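Local coordinates for Endoglucanase(Endo-1,4-beta-glucanase)protein (Pseudomonas stutzeri, PDB 6R2J), which probably hydrolyses beta-1,4-glycosidic bonds in cellulose-like glucans, as a family 5 endoglucanase with a TIM-barrel fold, and binds cellobiose, at residues 54-59 and 202-207; 2-7 and 91-96. All blocks are in the same frame, centred on the assembly; numbering follows the deposited sequence.

Overall arrangement
Both interactions belong to one (beta/alpha)8 barrel, their centres about 13 Å apart. Interaction 1 spans the barrel interior close to the centre of the chain, between strands 54-59 and 201-206; interaction 2 lays the segment before the first strand against the start of strand 93-98. Strands 54-59 and 93-98 are parallel neighbours, joined by probable hydrogen bonds of Phe57 N to Ile95 O and Ile95 N to Ile55 O; Ile202 also packs on Trp3. Along the chain the segments alternate: 2-7, 54-59, 91-96, 202-207. The barrel thus carries a charged interior leading to the sugar pocket, while the N-terminal segment covers the end where its strands begin.

Interaction 1 of 2, residues 54-59 and 202-207; sequences LIRFPF and IYEAHL. With BGC (beta-D-glucopyranose), chain E.
Arg56 meets Glu204 and His206 in a buried polar contact across the interior of the (beta/alpha)8 barrel. The two strands do not pair: the CA atoms of Arg56 and Glu204 are 11.7 Å apart. Arg56 has CG anti to its N (chi1 177°) and then runs extended to NE; Glu204, also extended, reaches out from the other wall. Arg56 NE and Glu204 OE2 form a salt bridge at 3.2 Å, the oxygen lying over a guanidinium face, guanidinium and carboxylate planes 76° apart, with no N-H pointing at it. His206 NE2, over the same face, donates to Glu204 OE2 at 3.0 Å; OE2 lies nearly in the imidazole plane, while NE2 meets it from above the carboxylate plane. That bond and a hydrogen bond between ND1 and Glu144 OE2 help fix the turn of the imidazole. Arg56 NH2 lies at the imidazole edge, planes 81° apart, but is not hydrogen-bonded to His206 NE2 at 3.4 Å. His206 and Glu144 belong to the glycan pocket, where a beta-D-glucopyranose lies beside His206. Arg56 hydrogen-bonds Asn143 and Asn17, with salt bridges to Asp140, Glu175 and Glu252. Strand 54-59 lies between 14-18 and 93-98, strand 201-206 between 171-175 and 248-252.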
# COMPACT_ATOMS: atom_id res chain seq x y z
N LEU A 54 -2.40 -7.04 8.92
CA LEU A 54 -2.07 -6.60 7.57
C LEU A 54 -1.13 -5.39 7.64
O LEU A 54 -1.40 -4.43 8.37
CB LEU A 54 -3.35 -6.25 6.81
CG LEU A 54 -3.29 -5.79 5.36
CD1 LEU A 54 -2.85 -6.98 4.51
CD2 LEU A 54 -4.59 -5.18 4.87
N ILE A 55 -0.06 -5.45 6.87
CA ILE A 55 0.95 -4.41 6.82
C ILE A 55 1.30 -4.14 5.36
O ILE A 55 1.56 -5.07 4.59
CB ILE A 55 2.23 -4.82 7.58
CG1 ILE A 55 1.88 -5.17 9.03
CG2 ILE A 55 3.29 -3.73 7.48
CD1 ILE A 55 1.63 -3.97 9.90
N ARG A 56 1.30 -2.87 4.98
CA ARG A 56 1.85 -2.42 3.71
C ARG A 56 3.19 -1.76 4.01
O ARG A 56 3.27 -0.87 4.86
CB ARG A 56 0.91 -1.46 2.98
CG ARG A 56 1.54 -0.91 1.65
CD ARG A 56 0.46 -0.18 0.91
NE ARG A 56 0.77 0.40 -0.39
CZ ARG A 56 1.07 1.68 -0.61
NH1 ARG A 56 1.17 2.54 0.40
NH2 ARG A 56 1.22 2.10 -1.85
N PHE A 57 4.24 -2.19 3.33
CA PHE A 57 5.57 -1.71 3.66
C PHE A 57 6.27 -1.07 2.47
O PHE A 57 6.82 -1.79 1.61
CB PHE A 57 6.43 -2.83 4.23
CG PHE A 57 7.72 -2.34 4.79
CD1 PHE A 57 7.74 -1.68 6.01
CD2 PHE A 57 8.90 -2.46 4.09
CE1 PHE A 57 8.92 -1.18 6.57
CE2 PHE A 57 10.09 -1.93 4.63
CZ PHE A 57 10.09 -1.31 5.87
N PRO A 58 6.32 0.28 2.40
CA PRO A 58 7.05 0.94 1.30
C PRO A 58 8.58 0.80 1.40
O PRO A 58 9.18 0.86 2.48
CB PRO A 58 6.62 2.41 1.41
CG PRO A 58 5.35 2.40 2.25
CD PRO A 58 5.50 1.23 3.19
N PHE A 59 9.20 0.62 0.23
CA PHE A 59 10.63 0.68 0.01
C PHE A 59 10.80 1.34 -1.35
O PHE A 59 9.82 1.53 -2.11
CB PHE A 59 11.21 -0.73 0.13
CG PHE A 59 10.88 -1.59 -1.03
CD1 PHE A 59 9.66 -2.22 -1.11
CD2 PHE A 59 11.77 -1.69 -2.11
CE1 PHE A 59 9.33 -3.00 -2.21
CE2 PHE A 59 11.46 -2.44 -3.21
CZ PHE A 59 10.25 -3.12 -3.26
N ILE A 202 -4.88 -7.86 -7.44
CA ILE A 202 -5.83 -6.96 -6.78
C ILE A 202 -5.47 -5.54 -7.18
O ILE A 202 -4.29 -5.18 -7.27
CB ILE A 202 -5.84 -7.16 -5.24
CG1 ILE A 202 -6.24 -8.61 -4.95
CG2 ILE A 202 -6.76 -6.16 -4.59
CD1 ILE A 202 -5.86 -9.10 -3.52
N TYR A 203 -6.49 -4.73 -7.42
CA TYR A 203 -6.33 -3.33 -7.81
C TYR A 203 -6.42 -2.47 -6.58
O TYR A 203 -7.12 -2.79 -5.62
CB TYR A 203 -7.36 -2.92 -8.84
CG TYR A 203 -7.10 -3.62 -10.14
CD1 TYR A 203 -7.64 -4.88 -10.38
CD2 TYR A 203 -6.26 -3.06 -11.10
CE1 TYR A 203 -7.40 -5.54 -11.55
CE2 TYR A 203 -6.02 -3.70 -12.31
CZ TYR A 203 -6.60 -4.95 -12.53
OH TYR A 203 -6.39 -5.63 -13.72
N GLU A 204 -5.66 -1.39 -6.58
CA GLU A 204 -5.40 -0.67 -5.35
C GLU A 204 -5.40 0.81 -5.67
O GLU A 204 -4.65 1.25 -6.55
CB GLU A 204 -4.03 -0.99 -4.76
CG GLU A 204 -3.60 0.08 -3.75
CD GLU A 204 -2.21 -0.19 -3.15
OE1 GLU A 204 -1.55 -1.20 -3.53
OE2 GLU A 204 -1.78 0.63 -2.32
N ALA A 205 -6.18 1.56 -4.90
CA ALA A 205 -6.28 3.01 -4.99
C ALA A 205 -6.01 3.60 -3.62
O ALA A 205 -6.07 2.91 -2.59
CB ALA A 205 -7.68 3.47 -5.43
N HIS A 206 -5.77 4.92 -3.63
CA HIS A 206 -5.51 5.75 -2.46
C HIS A 206 -6.60 6.79 -2.36
O HIS A 206 -7.21 7.16 -3.37
CB HIS A 206 -4.14 6.41 -2.58
CG HIS A 206 -3.02 5.42 -2.57
ND1 HIS A 206 -1.71 5.75 -2.80
CD2 HIS A 206 -3.04 4.08 -2.38
CE1 HIS A 206 -0.97 4.65 -2.76
NE2 HIS A 206 -1.75 3.63 -2.46
N LEU A 207 -6.85 7.24 -1.14
CA LEU A 207 -7.99 8.13 -0.92
C LEU A 207 -7.76 8.95 0.33
O LEU A 207 -7.61 8.39 1.42
CB LEU A 207 -9.28 7.30 -0.80
CG LEU A 207 -10.65 7.98 -0.61
CD1 LEU A 207 -11.74 6.97 -1.06
CD2 LEU A 207 -10.85 8.48 0.82
C2 BGC E . -4.31 11.94 -5.61
C3 BGC E . -4.64 10.50 -5.43
C4 BGC E . -3.68 10.03 -4.39
C5 BGC E . -3.26 11.02 -3.34
C6 BGC E . -2.37 10.21 -2.44
C1 BGC E . -3.70 12.90 -4.55
O2 BGC E . -5.43 12.50 -6.41
O3 BGC E . -4.49 9.73 -6.63
O4 BGC E . -4.37 8.86 -4.01
O5 BGC E . -2.53 12.13 -4.04
O6 BGC E . -1.56 11.14 -1.69

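Interaction 2 of 2, residues 2-7 and 91-96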
# COMPACT_ATOMS: atom_id res chain seq x y z
N ASP A 2 -4.38 -16.37 0.17
CA ASP A 2 -3.89 -16.60 1.53
C ASP A 2 -3.95 -15.32 2.35
O ASP A 2 -2.99 -15.00 3.07
CB ASP A 2 -2.46 -17.13 1.52
CG ASP A 2 -2.34 -18.39 0.71
OD1 ASP A 2 -3.39 -18.81 0.16
OD2 ASP A 2 -1.21 -18.94 0.63
N TRP A 3 -5.07 -14.60 2.24
CA TRP A 3 -5.23 -13.36 2.98
C TRP A 3 -5.25 -13.64 4.47
O TRP A 3 -5.84 -14.63 4.91
CB TRP A 3 -6.53 -12.68 2.56
CG TRP A 3 -6.48 -11.23 2.82
CD1 TRP A 3 -6.92 -10.58 3.94
CD2 TRP A 3 -5.94 -10.23 1.96
NE1 TRP A 3 -6.64 -9.24 3.84
CE2 TRP A 3 -6.06 -8.99 2.63
CE3 TRP A 3 -5.36 -10.27 0.68
CZ2 TRP A 3 -5.65 -7.79 2.06
CZ3 TRP A 3 -4.95 -9.06 0.11
CH2 TRP A 3 -5.11 -7.84 0.81
N PRO A 4 -4.61 -12.80 5.28
CA PRO A 4 -4.61 -13.05 6.74
C PRO A 4 -6.04 -13.03 7.27
O PRO A 4 -6.91 -12.34 6.74
CB PRO A 4 -3.77 -11.90 7.31
CG PRO A 4 -3.72 -10.86 6.21
CD PRO A 4 -3.87 -11.58 4.90
N VAL A 5 -6.27 -13.84 8.30
CA VAL A 5 -7.59 -14.02 8.89
C VAL A 5 -7.55 -13.50 10.32
O VAL A 5 -6.50 -13.48 10.97
CB VAL A 5 -8.09 -15.48 8.85
CG1 VAL A 5 -8.23 -15.98 7.44
CG2 VAL A 5 -7.14 -16.34 9.65
N ASN A 6 -8.71 -13.05 10.81
CA ASN A 6 -8.87 -12.66 12.19
C ASN A 6 -9.14 -13.89 13.05
O ASN A 6 -9.68 -14.90 12.58
CB ASN A 6 -10.04 -11.69 12.35
CG ASN A 6 -9.77 -10.35 11.74
OD1 ASN A 6 -8.63 -9.99 11.42
ND2 ASN A 6 -10.82 -9.60 11.58
N ASP A 7 -8.82 -13.78 14.34
CA ASP A 7 -8.99 -14.92 15.25
C ASP A 7 -10.46 -15.35 15.40
O ASP A 7 -10.79 -16.54 15.31
CB ASP A 7 -8.35 -14.59 16.60
CG ASP A 7 -6.83 -14.54 16.53
OD1 ASP A 7 -6.30 -14.99 15.48
OD2 ASP A 7 -6.16 -14.05 17.47
N GLY A 91 2.22 -13.12 13.38
CA GLY A 91 0.96 -13.46 12.74
C GLY A 91 0.47 -12.47 11.72
O GLY A 91 -0.73 -12.45 11.43
N GLN A 92 1.38 -11.67 11.13
CA GLN A 92 1.05 -10.67 10.12
C GLN A 92 1.59 -11.07 8.74
O GLN A 92 2.53 -11.85 8.60
CB GLN A 92 1.63 -9.29 10.51
CG GLN A 92 0.98 -8.66 11.73
CD GLN A 92 1.89 -7.73 12.51
OE1 GLN A 92 3.12 -7.80 12.47
NE2 GLN A 92 1.27 -6.84 13.25
N LYS A 93 0.99 -10.48 7.70
CA LYS A 93 1.46 -10.65 6.33
C LYS A 93 1.62 -9.27 5.70
O LYS A 93 0.87 -8.33 5.99
CB LYS A 93 0.55 -11.57 5.53
CG LYS A 93 0.44 -12.98 6.15
CD LYS A 93 -0.34 -13.94 5.26
CE LYS A 93 -0.53 -15.29 5.95
NZ LYS A 93 -1.42 -16.25 5.22
N VAL A 94 2.63 -9.15 4.85
CA VAL A 94 3.13 -7.85 4.41
C VAL A 94 2.95 -7.69 2.91
O VAL A 94 3.21 -8.61 2.13
CB VAL A 94 4.61 -7.68 4.81
CG1 VAL A 94 5.19 -6.39 4.26
CG2 VAL A 94 4.76 -7.81 6.33
N ILE A 95 2.54 -6.49 2.52
CA ILE A 95 2.56 -6.05 1.13
C ILE A 95 3.82 -5.21 0.96
O ILE A 95 3.91 -4.09 1.47
CB ILE A 95 1.28 -5.27 0.77
CG1 ILE A 95 0.03 -6.13 1.07
CG2 ILE A 95 1.22 -4.81 -0.72
CD1 ILE A 95 -1.28 -5.49 0.75
N LEU A 96 4.78 -5.76 0.23
CA LEU A 96 5.96 -4.98 -0.15
C LEU A 96 5.60 -4.00 -1.26
O LEU A 96 5.11 -4.40 -2.32
CB LEU A 96 7.10 -5.89 -0.59
CG LEU A 96 7.64 -6.77 0.54
CD1 LEU A 96 8.81 -7.58 -0.01
CD2 LEU A 96 8.07 -5.97 1.75
O HOH W 1 -4.02 -16.48 6.19
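Lys93, described here in one of its two modelled conformers, reaches over Pro4 to the backbone of Asp2, while two residues on along the strand Ile95 meets the indole of Trp3. The lysine chain is fully extended beyond CG, so its methylenes run past the proline ring, Lys93 CD to Pro4 CD at 4.3 Å, and carry the ammonium group to the N-terminal segment. There Lys93 NZ donates to Asp2 O at 2.9 Å; the C=O...N angle is 137° and the donor is tilted 34° from the carbonyl plane. A water accepts a second bond from Lys93 NZ at 2.8 Å and donates to Trp3 O at 2.9 Å, tying two successive carbonyls to one ammonium group. The carboxylate of Asp2 makes no salt bridge with it: Asp2 OD2 stays 5.3 Å from Lys93 NZ, where its charge may still contribute a mild attraction.

Trp3 starts from a CB directed away from strand 93-98, and its ring turns back toward the strand. Pro4 CD sits over one face of the indole, offset toward the rim, and the six-membered ring extends to Ile95, with Trp3 CH2 4.5 Å from Ile95 CD1 at an oblique approach. The indole N-H is taken by Ala12 O. The contact holds the N-terminal segment across the end of the barrel where the strands begin.

Helix 74-89 ends in a Schellman motif with Gly91 at C-prime, leading into strand 93-98. That strand lies between 54-59 and 136-140, and Leu54 and Leu137 from these neighbours also pack on Trp3.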